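Side-chain contacts in Vlm2 (Streptomyces tsusimaensis, PDB 6ECB), which helps build the depsipeptide valinomycin as a non-ribosomal peptide synthetase, of which this chain is the thioesterase domain, an alpha/beta-hydrolase that handles acyl-enzyme intermediates: residues Ala44-Ala47 / Gly53-Glu56; Pro84-Met89 / His110-His115; Met123-Gly128 / Leu233-His238. All coordinates share one frame; numbering follows the deposited sequence.

Contact 1: residues Ala44-Ala47 / Gly53-Glu56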
ATOM      1  N   ALA A  44      -2.555  -4.138   1.919  1.00 14.85           N
ATOM      2  CA  ALA A  44      -3.638  -3.512   1.184  1.00 13.46           C
ATOM      3  C   ALA A  44      -3.068  -2.464   0.240  1.00 16.43           C
ATOM      4  O   ALA A  44      -2.120  -1.752   0.598  1.00 17.00           O
ATOM      5  CB  ALA A  44      -4.641  -2.864   2.136  1.00 16.59           C
ATOM      6  N   PRO A  45      -3.622  -2.322  -0.961  1.00 16.15           N
ATOM      7  CA  PRO A  45      -2.999  -1.454  -1.960  1.00 15.57           C
ATOM      8  C   PRO A  45      -3.325   0.016  -1.748  1.00 14.60           C
ATOM      9  O   PRO A  45      -4.427   0.370  -1.313  1.00 17.36           O
ATOM     10  CB  PRO A  45      -3.610  -1.959  -3.282  1.00 18.63           C
ATOM     11  CG  PRO A  45      -4.974  -2.414  -2.895  1.00 19.11           C
ATOM     12  CD  PRO A  45      -4.790  -3.046  -1.510  1.00 18.23           C
ATOM     13  N   PRO A  46      -2.411   0.912  -2.145  1.00 15.76           N
ATOM     14  CA  PRO A  46      -2.703   2.341  -2.145  1.00 15.66           C
ATOM     15  C   PRO A  46      -3.556   2.710  -3.354  1.00 16.67           C
ATOM     16  O   PRO A  46      -4.011   1.818  -4.082  1.00 18.21           O
ATOM     17  CB  PRO A  46      -1.318   2.971  -2.231  1.00 20.12           C
ATOM     18  CG  PRO A  46      -0.619   2.060  -3.123  1.00 21.32           C
ATOM     19  CD  PRO A  46      -1.081   0.658  -2.737  1.00 19.52           C
ATOM     20  N   ALA A  47      -3.723   4.003  -3.594  1.00 17.06           N
ATOM     21  CA  ALA A  47      -4.560   4.437  -4.717  1.00 16.55           C
ATOM     22  C   ALA A  47      -4.039   3.824  -5.999  1.00 20.87           C
ATOM     23  O   ALA A  47      -2.836   3.880  -6.296  1.00 19.71           O
ATOM     24  CB  ALA A  47      -4.575   5.953  -4.823  1.00 21.42           C
ATOM     25  N   GLY A  53       4.064  -1.597  -5.548  1.00 19.54           N
ATOM     26  CA  GLY A  53       4.840  -0.720  -4.686  1.00 21.29           C
ATOM     27  C   GLY A  53       5.411  -1.387  -3.449  1.00 20.32           C
ATOM     28  O   GLY A  53       6.279  -0.794  -2.801  1.00 21.96           O
ATOM     29  N   TYR A  54       4.947  -2.595  -3.118  1.00 19.48           N
ATOM     30  CA  TYR A  54       5.453  -3.347  -1.970  1.00 16.22           C
ATOM     31  C   TYR A  54       6.486  -4.403  -2.338  1.00 18.26           C
ATOM     32  O   TYR A  54       7.009  -5.079  -1.439  1.00 19.97           O
ATOM     33  CB  TYR A  54       4.307  -4.037  -1.251  1.00 17.68           C
ATOM     34  CG  TYR A  54       3.236  -3.111  -0.738  1.00 16.29           C
ATOM     35  CD1 TYR A  54       3.483  -2.225   0.304  1.00 16.35           C
ATOM     36  CD2 TYR A  54       1.964  -3.154  -1.271  1.00 18.49           C
ATOM     37  CE1 TYR A  54       2.487  -1.403   0.803  1.00 16.28           C
ATOM     38  CE2 TYR A  54       0.955  -2.318  -0.781  1.00 19.31           C
ATOM     39  CZ  TYR A  54       1.237  -1.444   0.243  1.00 17.21           C
ATOM     40  OH  TYR A  54       0.252  -0.615   0.770  1.00 16.57           O
ATOM     41  N   ILE A  55       6.786  -4.583  -3.629  1.00 20.79           N
ATOM     42  CA  ILE A  55       7.637  -5.697  -4.029  1.00 20.81           C
ATOM     43  C   ILE A  55       9.029  -5.542  -3.450  1.00 20.80           C
ATOM     44  O   ILE A  55       9.619  -6.507  -2.953  1.00 20.95           O
ATOM     45  CB  ILE A  55       7.667  -5.838  -5.561  1.00 20.78           C
ATOM     46  CG1 ILE A  55       6.320  -6.394  -6.035  1.00 23.54           C
ATOM     47  CG2 ILE A  55       8.813  -6.741  -6.001  1.00 24.69           C
ATOM     48  CD1 ILE A  55       6.115  -6.224  -7.536  1.00 29.60           C
ATOM     49  N   GLU A  56       9.592  -4.335  -3.517  1.00 18.79           N
ATOM     50  CA  GLU A  56      10.950  -4.158  -3.015  1.00 22.03           C
ATOM     51  C   GLU A  56      11.010  -4.385  -1.510  1.00 18.99           C
ATOM     52  O   GLU A  56      11.937  -5.046  -1.017  1.00 20.37           O
ATOM     53  CB  GLU A  56      11.480  -2.770  -3.363  1.00 24.57           C
ATOM     54  CG  GLU A  56      11.927  -2.603  -4.790  1.00 31.27           C
ATOM     55  CD  GLU A  56      12.935  -3.688  -5.255  1.00 50.70           C
ATOM     56  OE1 GLU A  56      13.967  -3.917  -4.578  1.00 58.17           O
ATOM     57  OE2 GLU A  56      12.661  -4.323  -6.302  1.00 56.20           O
TER

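Contact 2: residues Pro84-Met89 / His110-His115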
ATOM      1  N   PRO A  84     -14.357   0.924  -7.239  1.00 20.59           N
ATOM      2  CA  PRO A  84     -15.119   0.747  -6.004  1.00 20.23           C
ATOM      3  C   PRO A  84     -15.140   2.006  -5.166  1.00 19.90           C
ATOM      4  O   PRO A  84     -14.195   2.804  -5.170  1.00 20.23           O
ATOM      5  CB  PRO A  84     -14.361  -0.367  -5.267  1.00 21.23           C
ATOM      6  CG  PRO A  84     -13.034  -0.403  -5.860  1.00 30.03           C
ATOM      7  CD  PRO A  84     -13.048   0.256  -7.204  1.00 19.79           C
ATOM      8  N   SER A  85     -16.211   2.147  -4.405  1.00 23.12           N
ATOM      9  CA  SER A  85     -16.198   3.090  -3.292  1.00 20.19           C
ATOM     10  C   SER A  85     -15.160   2.620  -2.270  1.00 18.70           C
ATOM     11  O   SER A  85     -14.693   1.477  -2.296  1.00 19.01           O
ATOM     12  CB  SER A  85     -17.574   3.180  -2.642  1.00 24.02           C
ATOM     13  OG  SER A  85     -17.839   1.966  -1.953  1.00 22.73           O
ATOM     14  N   PHE A  86     -14.793   3.509  -1.340  1.00 20.90           N
ATOM     15  CA  PHE A  86     -13.874   3.101  -0.279  1.00 20.15           C
ATOM     16  C   PHE A  86     -14.417   1.894   0.478  1.00 18.23           C
ATOM     17  O   PHE A  86     -13.692   0.919   0.709  1.00 18.76           O
ATOM     18  CB  PHE A  86     -13.620   4.262   0.688  1.00 21.30           C
ATOM     19  CG  PHE A  86     -12.718   3.905   1.835  1.00 17.78           C
ATOM     20  CD1 PHE A  86     -13.239   3.760   3.104  1.00 21.33           C
ATOM     21  CD2 PHE A  86     -11.360   3.721   1.658  1.00 17.83           C
ATOM     22  CE1 PHE A  86     -12.433   3.443   4.174  1.00 19.58           C
ATOM     23  CE2 PHE A  86     -10.532   3.404   2.746  1.00 18.75           C
ATOM     24  CZ  PHE A  86     -11.093   3.257   4.007  1.00 18.24           C
ATOM     25  N   GLU A  87     -15.712   1.936   0.843  1.00 20.37           N
ATOM     26  CA  GLU A  87     -16.314   0.825   1.582  1.00 20.80           C
ATOM     27  C   GLU A  87     -16.301  -0.462   0.762  1.00 18.70           C
ATOM     28  O   GLU A  87     -15.976  -1.538   1.286  1.00 22.23           O
ATOM     29  CB  GLU A  87     -17.750   1.185   2.004  1.00 23.11           C
ATOM     30  N   GLU A  88     -16.618  -0.365  -0.534  1.00 21.27           N
ATOM     31  CA  GLU A  88     -16.563  -1.532  -1.416  1.00 23.36           C
ATOM     32  C   GLU A  88     -15.145  -2.089  -1.510  1.00 21.57           C
ATOM     33  O   GLU A  88     -14.943  -3.311  -1.538  1.00 20.43           O
ATOM     34  CB  GLU A  88     -17.083  -1.159  -2.808  1.00 22.41           C
ATOM     35  CG  GLU A  88     -18.587  -0.872  -2.847  1.00 24.23           C
ATOM     36  CD  GLU A  88     -19.065  -0.265  -4.141  1.00 33.66           C
ATOM     37  OE1 GLU A  88     -18.257   0.240  -4.930  1.00 25.23           O
ATOM     38  OE2 GLU A  88     -20.278  -0.299  -4.384  1.00 36.96           O
ATOM     39  N   MET A  89     -14.149  -1.204  -1.591  1.00 18.95           N
ATOM     40  CA  MET A  89     -12.760  -1.642  -1.648  1.00 17.49           C
ATOM     41  C   MET A  89     -12.361  -2.386  -0.382  1.00 18.30           C
ATOM     42  O   MET A  89     -11.702  -3.441  -0.445  1.00 18.13           O
ATOM     43  CB  MET A  89     -11.854  -0.429  -1.880  1.00 19.14           C
ATOM     44  CG  MET A  89     -10.397  -0.794  -2.124  1.00 19.81           C
ATOM     45  SD  MET A  89     -10.178  -1.870  -3.577  1.00 19.80           S
ATOM     46  CE  MET A  89      -8.418  -2.146  -3.387  1.00 24.94           C
ATOM     47  N   HIS A 110       0.526   1.181   3.038  1.00 16.26           N
ATOM     48  CA  HIS A 110       1.150   2.478   2.843  1.00 15.97           C
ATOM     49  C   HIS A 110       0.139   3.417   2.201  1.00 16.42           C
ATOM     50  O   HIS A 110      -0.636   3.004   1.343  1.00 15.68           O
ATOM     51  CB  HIS A 110       2.370   2.317   1.927  1.00 15.56           C
ATOM     52  CG  HIS A 110       3.122   3.578   1.634  1.00 18.38           C
ATOM     53  ND1 HIS A 110       2.984   4.252   0.437  1.00 20.61           N
ATOM     54  CD2 HIS A 110       4.062   4.253   2.339  1.00 19.12           C
ATOM     55  CE1 HIS A 110       3.793   5.299   0.422  1.00 21.59           C
ATOM     56  NE2 HIS A 110       4.470   5.316   1.557  1.00 19.71           N
ATOM     57  N   SER A 111       0.185   4.683   2.588  1.00 15.90           N
ATOM     58  CA  SER A 111      -0.672   5.722   2.014  1.00 16.28           C
ATOM     59  C   SER A 111      -2.132   5.285   2.169  1.00 16.76           C
ATOM     60  O   SER A 111      -2.530   4.818   3.253  1.00 16.01           O
ATOM     61  CB  SER A 111      -0.190   5.970   0.582  1.00 21.06           C
ATOM     62  OG  SER A 111      -0.807   7.120   0.054  1.00 28.79           O
ATOM     63  N   LEU A 112      -2.973   5.415   1.137  1.00 15.55           N
ATOM     64  CA  LEU A 112      -4.361   4.960   1.253  1.00 15.86           C
ATOM     65  C   LEU A 112      -4.452   3.491   1.646  1.00 15.76           C
ATOM     66  O   LEU A 112      -5.443   3.073   2.265  1.00 16.96           O
ATOM     67  CB  LEU A 112      -5.090   5.193  -0.080  1.00 16.97           C
ATOM     68  CG  LEU A 112      -6.542   4.715  -0.138  1.00 19.03           C
ATOM     69  CD1 LEU A 112      -7.455   5.502   0.771  1.00 19.45           C
ATOM     70  CD2 LEU A 112      -7.018   4.815  -1.613  1.00 22.53           C
ATOM     71  N   GLY A 113      -3.437   2.690   1.294  1.00 14.78           N
ATOM     72  CA  GLY A 113      -3.411   1.310   1.725  1.00 14.37           C
ATOM     73  C   GLY A 113      -3.432   1.175   3.236  1.00 16.08           C
ATOM     74  O   GLY A 113      -3.953   0.188   3.759  1.00 16.30           O
ATOM     75  N   GLY A 114      -2.890   2.163   3.951  1.00 16.92           N
ATOM     76  CA  GLY A 114      -2.972   2.130   5.416  1.00 15.58           C
ATOM     77  C   GLY A 114      -4.389   2.288   5.931  1.00 14.52           C
ATOM     78  O   GLY A 114      -4.817   1.582   6.854  1.00 15.78           O
ATOM     79  N   HIS A 115      -5.152   3.216   5.340  1.00 14.74           N
ATOM     80  CA  HIS A 115      -6.539   3.355   5.755  1.00 14.53           C
ATOM     81  C   HIS A 115      -7.345   2.130   5.396  1.00 19.34           C
ATOM     82  O   HIS A 115      -8.192   1.692   6.174  1.00 18.10           O
ATOM     83  CB  HIS A 115      -7.163   4.583   5.117  1.00 18.95           C
ATOM     84  CG  HIS A 115      -6.424   5.813   5.448  1.00 20.77           C
ATOM     85  ND1 HIS A 115      -5.326   6.215   4.737  1.00 24.48           N
ATOM     86  CD2 HIS A 115      -6.561   6.687   6.472  1.00 24.00           C
ATOM     87  CE1 HIS A 115      -4.835   7.313   5.284  1.00 31.37           C
ATOM     88  NE2 HIS A 115      -5.563   7.612   6.342  1.00 26.81           N
TER

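Contact 3: residues Met123-Gly128 / Leu233-His238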
ATOM      1  N   MET A 123     -12.941  -5.163   9.837  1.00 19.58           N
ATOM      2  CA  MET A 123     -13.905  -6.084   9.248  1.00 17.71           C
ATOM      3  C   MET A 123     -13.563  -7.542   9.567  1.00 18.77           C
ATOM      4  O   MET A 123     -14.463  -8.340   9.846  1.00 19.81           O
ATOM      5  CB  MET A 123     -13.974  -5.879   7.733  1.00 21.05           C
ATOM      6  CG  MET A 123     -15.100  -6.591   7.031  1.00 40.93           C
ATOM      7  SD  MET A 123     -15.345  -5.912   5.356  1.00 48.02           S
ATOM      8  CE  MET A 123     -15.859  -4.246   5.697  1.00 53.26           C
ATOM      9  N   LEU A 124     -12.282  -7.909   9.519  1.00 19.52           N
ATOM     10  CA  LEU A 124     -11.904  -9.269   9.893  1.00 17.76           C
ATOM     11  C   LEU A 124     -12.279  -9.551  11.344  1.00 17.13           C
ATOM     12  O   LEU A 124     -12.816 -10.610  11.652  1.00 18.61           O
ATOM     13  CB  LEU A 124     -10.408  -9.477   9.663  1.00 18.00           C
ATOM     14  CG  LEU A 124      -9.991  -9.477   8.190  1.00 16.98           C
ATOM     15  CD1 LEU A 124      -8.476  -9.509   8.098  1.00 20.11           C
ATOM     16  CD2 LEU A 124     -10.590 -10.643   7.416  1.00 21.56           C
ATOM     17  N   LEU A 125     -11.997  -8.609  12.249  1.00 18.82           N
ATOM     18  CA  LEU A 125     -12.344  -8.847  13.648  1.00 19.80           C
ATOM     19  C   LEU A 125     -13.842  -9.068  13.813  1.00 20.02           C
ATOM     20  O   LEU A 125     -14.278  -9.942  14.570  1.00 20.21           O
ATOM     21  CB  LEU A 125     -11.897  -7.667  14.499  1.00 22.73           C
ATOM     22  CG  LEU A 125     -10.396  -7.451  14.608  1.00 29.67           C
ATOM     23  CD1 LEU A 125     -10.142  -6.120  15.299  1.00 47.65           C
ATOM     24  CD2 LEU A 125      -9.750  -8.540  15.377  1.00 27.08           C
ATOM     25  N   ASP A 126     -14.646  -8.295  13.085  1.00 21.80           N
ATOM     26  CA  ASP A 126     -16.094  -8.443  13.166  1.00 22.64           C
ATOM     27  C   ASP A 126     -16.553  -9.812  12.700  1.00 20.99           C
ATOM     28  O   ASP A 126     -17.621 -10.277  13.109  1.00 22.81           O
ATOM     29  CB  ASP A 126     -16.779  -7.373  12.325  1.00 26.18           C
ATOM     30  CG  ASP A 126     -16.694  -6.000  12.931  1.00 46.54           C
ATOM     31  OD1 ASP A 126     -16.300  -5.848  14.097  1.00 33.51           O
ATOM     32  OD2 ASP A 126     -17.019  -5.055  12.206  1.00 38.90           O
ATOM     33  N   ARG A 127     -15.780 -10.458  11.818  1.00 20.13           N
ATOM     34  CA  ARG A 127     -16.085 -11.786  11.326  1.00 21.98           C
ATOM     35  C   ARG A 127     -15.407 -12.889  12.133  1.00 20.64           C
ATOM     36  O   ARG A 127     -15.499 -14.056  11.745  1.00 22.77           O
ATOM     37  CB  ARG A 127     -15.644 -11.951   9.858  1.00 30.33           C
ATOM     38  CG  ARG A 127     -16.211 -10.949   8.877  1.00 42.79           C
ATOM     39  CD  ARG A 127     -15.503 -11.068   7.504  1.00 47.21           C
ATOM     40  NE  ARG A 127     -15.416 -12.462   7.058  1.00 57.95           N
ATOM     41  CZ  ARG A 127     -14.926 -12.844   5.877  1.00 66.35           C
ATOM     42  NH1 ARG A 127     -14.491 -11.931   5.013  1.00 54.98           N
ATOM     43  NH2 ARG A 127     -14.878 -14.137   5.558  1.00 48.70           N
ATOM     44  N   GLY A 128     -14.747 -12.566  13.237  1.00 20.40           N
ATOM     45  CA  GLY A 128     -14.141 -13.613  14.051  1.00 21.01           C
ATOM     46  C   GLY A 128     -12.768 -14.043  13.580  1.00 20.48           C
ATOM     47  O   GLY A 128     -12.378 -15.196  13.787  1.00 21.19           O
ATOM     48  N   LEU A 233      -9.408  -0.074  17.127  1.00 23.54           N
ATOM     49  CA  LEU A 233      -9.036  -1.396  16.646  1.00 22.56           C
ATOM     50  C   LEU A 233      -8.416  -2.176  17.787  1.00 22.88           C
ATOM     51  O   LEU A 233      -7.548  -1.674  18.502  1.00 20.72           O
ATOM     52  CB  LEU A 233      -8.054  -1.264  15.476  1.00 20.46           C
ATOM     53  CG  LEU A 233      -7.587  -2.543  14.836  1.00 22.32           C
ATOM     54  CD1 LEU A 233      -8.716  -3.252  14.109  1.00 30.93           C
ATOM     55  CD2 LEU A 233      -6.454  -2.228  13.868  1.00 22.66           C
ATOM     56  N   ASP A 234      -8.884  -3.411  17.981  1.00 20.62           N
ATOM     57  CA  ASP A 234      -8.510  -4.200  19.135  1.00 21.17           C
ATOM     58  C   ASP A 234      -7.350  -5.155  18.851  1.00 32.72           C
ATOM     59  O   ASP A 234      -7.349  -6.277  19.357  1.00 33.39           O
ATOM     60  CB  ASP A 234      -9.737  -4.986  19.614  1.00 29.30           C
ATOM     61  CG  ASP A 234      -9.493  -5.717  20.907  1.00 47.51           C
ATOM     62  OD1 ASP A 234      -8.871  -5.117  21.789  1.00 35.01           O
ATOM     63  OD2 ASP A 234      -9.900  -6.894  21.031  1.00 42.37           O
ATOM     64  N   ILE A 235      -6.417  -4.776  17.981  1.00 20.88           N
ATOM     65  CA  ILE A 235      -5.135  -5.461  17.855  1.00 18.57           C
ATOM     66  C   ILE A 235      -4.039  -4.400  17.878  1.00 20.63           C
ATOM     67  O   ILE A 235      -4.318  -3.218  17.670  1.00 21.39           O
ATOM     68  CB  ILE A 235      -5.048  -6.286  16.550  1.00 19.63           C
ATOM     69  CG1 ILE A 235      -5.168  -5.382  15.315  1.00 19.14           C
ATOM     70  CG2 ILE A 235      -6.135  -7.368  16.544  1.00 22.05           C
ATOM     71  CD1 ILE A 235      -5.093  -6.188  13.992  1.00 21.34           C
ATOM     72  N   PRO A 236      -2.791  -4.784  18.134  1.00 20.50           N
ATOM     73  CA  PRO A 236      -1.735  -3.766  18.247  1.00 21.41           C
ATOM     74  C   PRO A 236      -1.468  -3.111  16.907  1.00 19.30           C
ATOM     75  O   PRO A 236      -1.514  -3.757  15.860  1.00 21.66           O
ATOM     76  CB  PRO A 236      -0.509  -4.558  18.715  1.00 22.00           C
ATOM     77  CG  PRO A 236      -1.012  -5.884  19.125  1.00 28.00           C
ATOM     78  CD  PRO A 236      -2.311  -6.121  18.502  1.00 20.83           C
ATOM     79  N   ILE A 237      -1.148  -1.824  16.962  1.00 18.48           N
ATOM     80  CA  ILE A 237      -0.807  -1.040  15.784  1.00 17.92           C
ATOM     81  C   ILE A 237       0.664  -0.656  15.872  1.00 21.05           C
ATOM     82  O   ILE A 237       1.136  -0.221  16.933  1.00 20.34           O
ATOM     83  CB  ILE A 237      -1.688   0.207  15.683  1.00 18.99           C
ATOM     84  CG1 ILE A 237      -3.146  -0.190  15.681  1.00 19.82           C
ATOM     85  CG2 ILE A 237      -1.326   0.997  14.451  1.00 19.24           C
ATOM     86  CD1 ILE A 237      -4.072   0.977  15.635  1.00 21.46           C
ATOM     87  N   HIS A 238       1.394  -0.828  14.762  1.00 18.01           N
ATOM     88  CA  HIS A 238       2.764  -0.349  14.628  1.00 17.74           C
ATOM     89  C   HIS A 238       2.771   0.672  13.511  1.00 20.04           C
ATOM     90  O   HIS A 238       2.386   0.341  12.391  1.00 18.10           O
ATOM     91  CB  HIS A 238       3.747  -1.448  14.254  1.00 20.31           C
ATOM     92  CG  HIS A 238       4.275  -2.206  15.425  1.00 29.97           C
ATOM     93  ND1 HIS A 238       3.545  -3.201  16.021  1.00 26.86           N
ATOM     94  CD2 HIS A 238       5.433  -2.103  16.132  1.00 46.19           C
ATOM     95  CE1 HIS A 238       4.229  -3.703  17.032  1.00 32.43           C
ATOM     96  NE2 HIS A 238       5.381  -3.050  17.127  1.00 33.18           N
TER

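Contact 1: residues Ala44-Ala47 / Gly53-Glu56
The phenol of Tyr-54 reaches across to the backbone of Ala-44 and donates its hydroxyl proton to the carbonyl there, with 2.6 Å between Tyr-54 OH and Ala-44 O. The approach is almost end-on to the carbonyl, the C=O...O angle being 163°, and the acceptor lies near the plane of the ring at its edge. Tyr-54 CG stands anti to its own carbonyl carbon, beside the backbone N (chi1 -59°), which sends the ring out from just ahead of helix 55-60 toward the end of strand 40-44. Along the same edge passes the backbone of Pro-45, whose CA is 4.2 Å from Tyr-54 CE2. Pro-46 meets the tyrosine from the opposite direction and obliquely to the ring: its CD lies 4.0 Å from Tyr-54 OH and 4.1 Å from Tyr-54 CE2, so the pyrrolidine borders both the hydroxyl and the ring carbon ortho to it. The contact spans the connection from strand 40-44 of the alpha/beta-hydrolase sheet to the first residues of helix 55-60, beside the probable nucleophile elbow around Ser-111. The hydroxyl has a second partner, the backbone N of His-110, at the end of the neighbouring strand 105-110. One buried oxygen is thus gripped twice, giving a proton to Ala-44 and taking one from His-110, which probably fixes the rotation of the O-H. Phe-43 stacks with the ring. A phenylalanine in place of Tyr-54 would probably leave the Ala-44 carbonyl and the His-110 amide without this shared mate, untying the loop from two adjacent strand ends. The side chain of Pro-45 turns away from the tyrosine and packs on Met-89 and Cys-93 of helix 86-97.

Contact 2: residues Pro84-Met89 / His110-His115
Phe-86 carries the apolar part of this buried contact, bringing its ring from the first turn of helix 86-97 to the start of helix 112-126. Its CG lies anti to the backbone N (chi1 178°), which directs the ring across to Leu-112 and His-115. Phe-86 CE2 lies 4.2 Å from Leu-112 CD1, an oblique approach to the ring, and 4.3 Å from His-115 CB. The ring edge also borders a backbone oxygen, with Phe-86 CZ 3.9 Å from His-115 O. Val-227 touches all three side chains, and Tyr-119 meets Phe-86 edge-to-face.

No hydrogen bond joins the two segments; those described here lie within one or the other. Ser-85 and Glu-88 form a capping box at the start of helix 86-97: Glu-88 N donates to Ser-85 OG at 3.0 Å, and Ser-85 N donates to Glu-88 OE1 at 2.8 Å, from above the carboxylate plane. In the other segment His-115 ND1 makes a weak bond to Ser-111 O, the carbonyl of the probable nucleophile.

The two helix starts are therefore held together here by van der Waals contact, while polar bonds shape each of them separately.

Contact 3: residues Met123-Gly128 / Leu233-His238
Leu-125, near the end of helix 112-126, puts its two methyls against different residues of the loop that leads into strand 237-241. The tight part is the meeting of Leu-125 CD1 with Leu-233 CD1 at 3.4 Å, closer than usual for two carbons, where the side chains cross at about a right angle. Leu-233 CG is anti to the backbone N (chi1 -179°), which, with chi2 67°, turns CD1 toward the helix. The other branch packs at a more ordinary distance, Leu-125 CD2 lying 4.0 Å from Ile-235 CG2. Both Leu-233 and Ile-235 are buried.

Toward solvent the fit slackens. Exposed Asp-234 is brushed mainly along its backbone, its N being 4.0 Å from Leu-125 CD1, while its CB stays 4.5 Å from the same methyl. Its carboxylate pairs instead with Arg-130, and Asp-126 forms a salt bridge with Arg-231, so charged groups of both segments have partners near this margin.

Just beyond Leu-125 the helix ends in a Schellman motif with Gly-128 at positive phi. The contact sets this end against the loop entering strand 237-241, which runs parallel to strand 134-137, the next strand after the helix, as in the layered alpha/beta-hydrolase fold.

Contacts 1 and 2 lie in the interior and touch one another, Ala-44 CB packing on Gly-113 O and Pro-46 CB on His-110 O, whereas the centre of contact 3 lies about 18 Å from the centre of the chain and the contact is partly open to solvent. Contacts 2 and 3 share helix 112-126, one at its start beside the probable nucleophile Ser-111 and the other near its end; they do not touch. Chemistry follows place. Contact 1 is polar at its heart. Contact 2 is largely apolar between its segments, with no hydrogen bond across, and contact 3 is purely aliphatic where its side chains pack, its charged residues pairing with arginines outside the two segments.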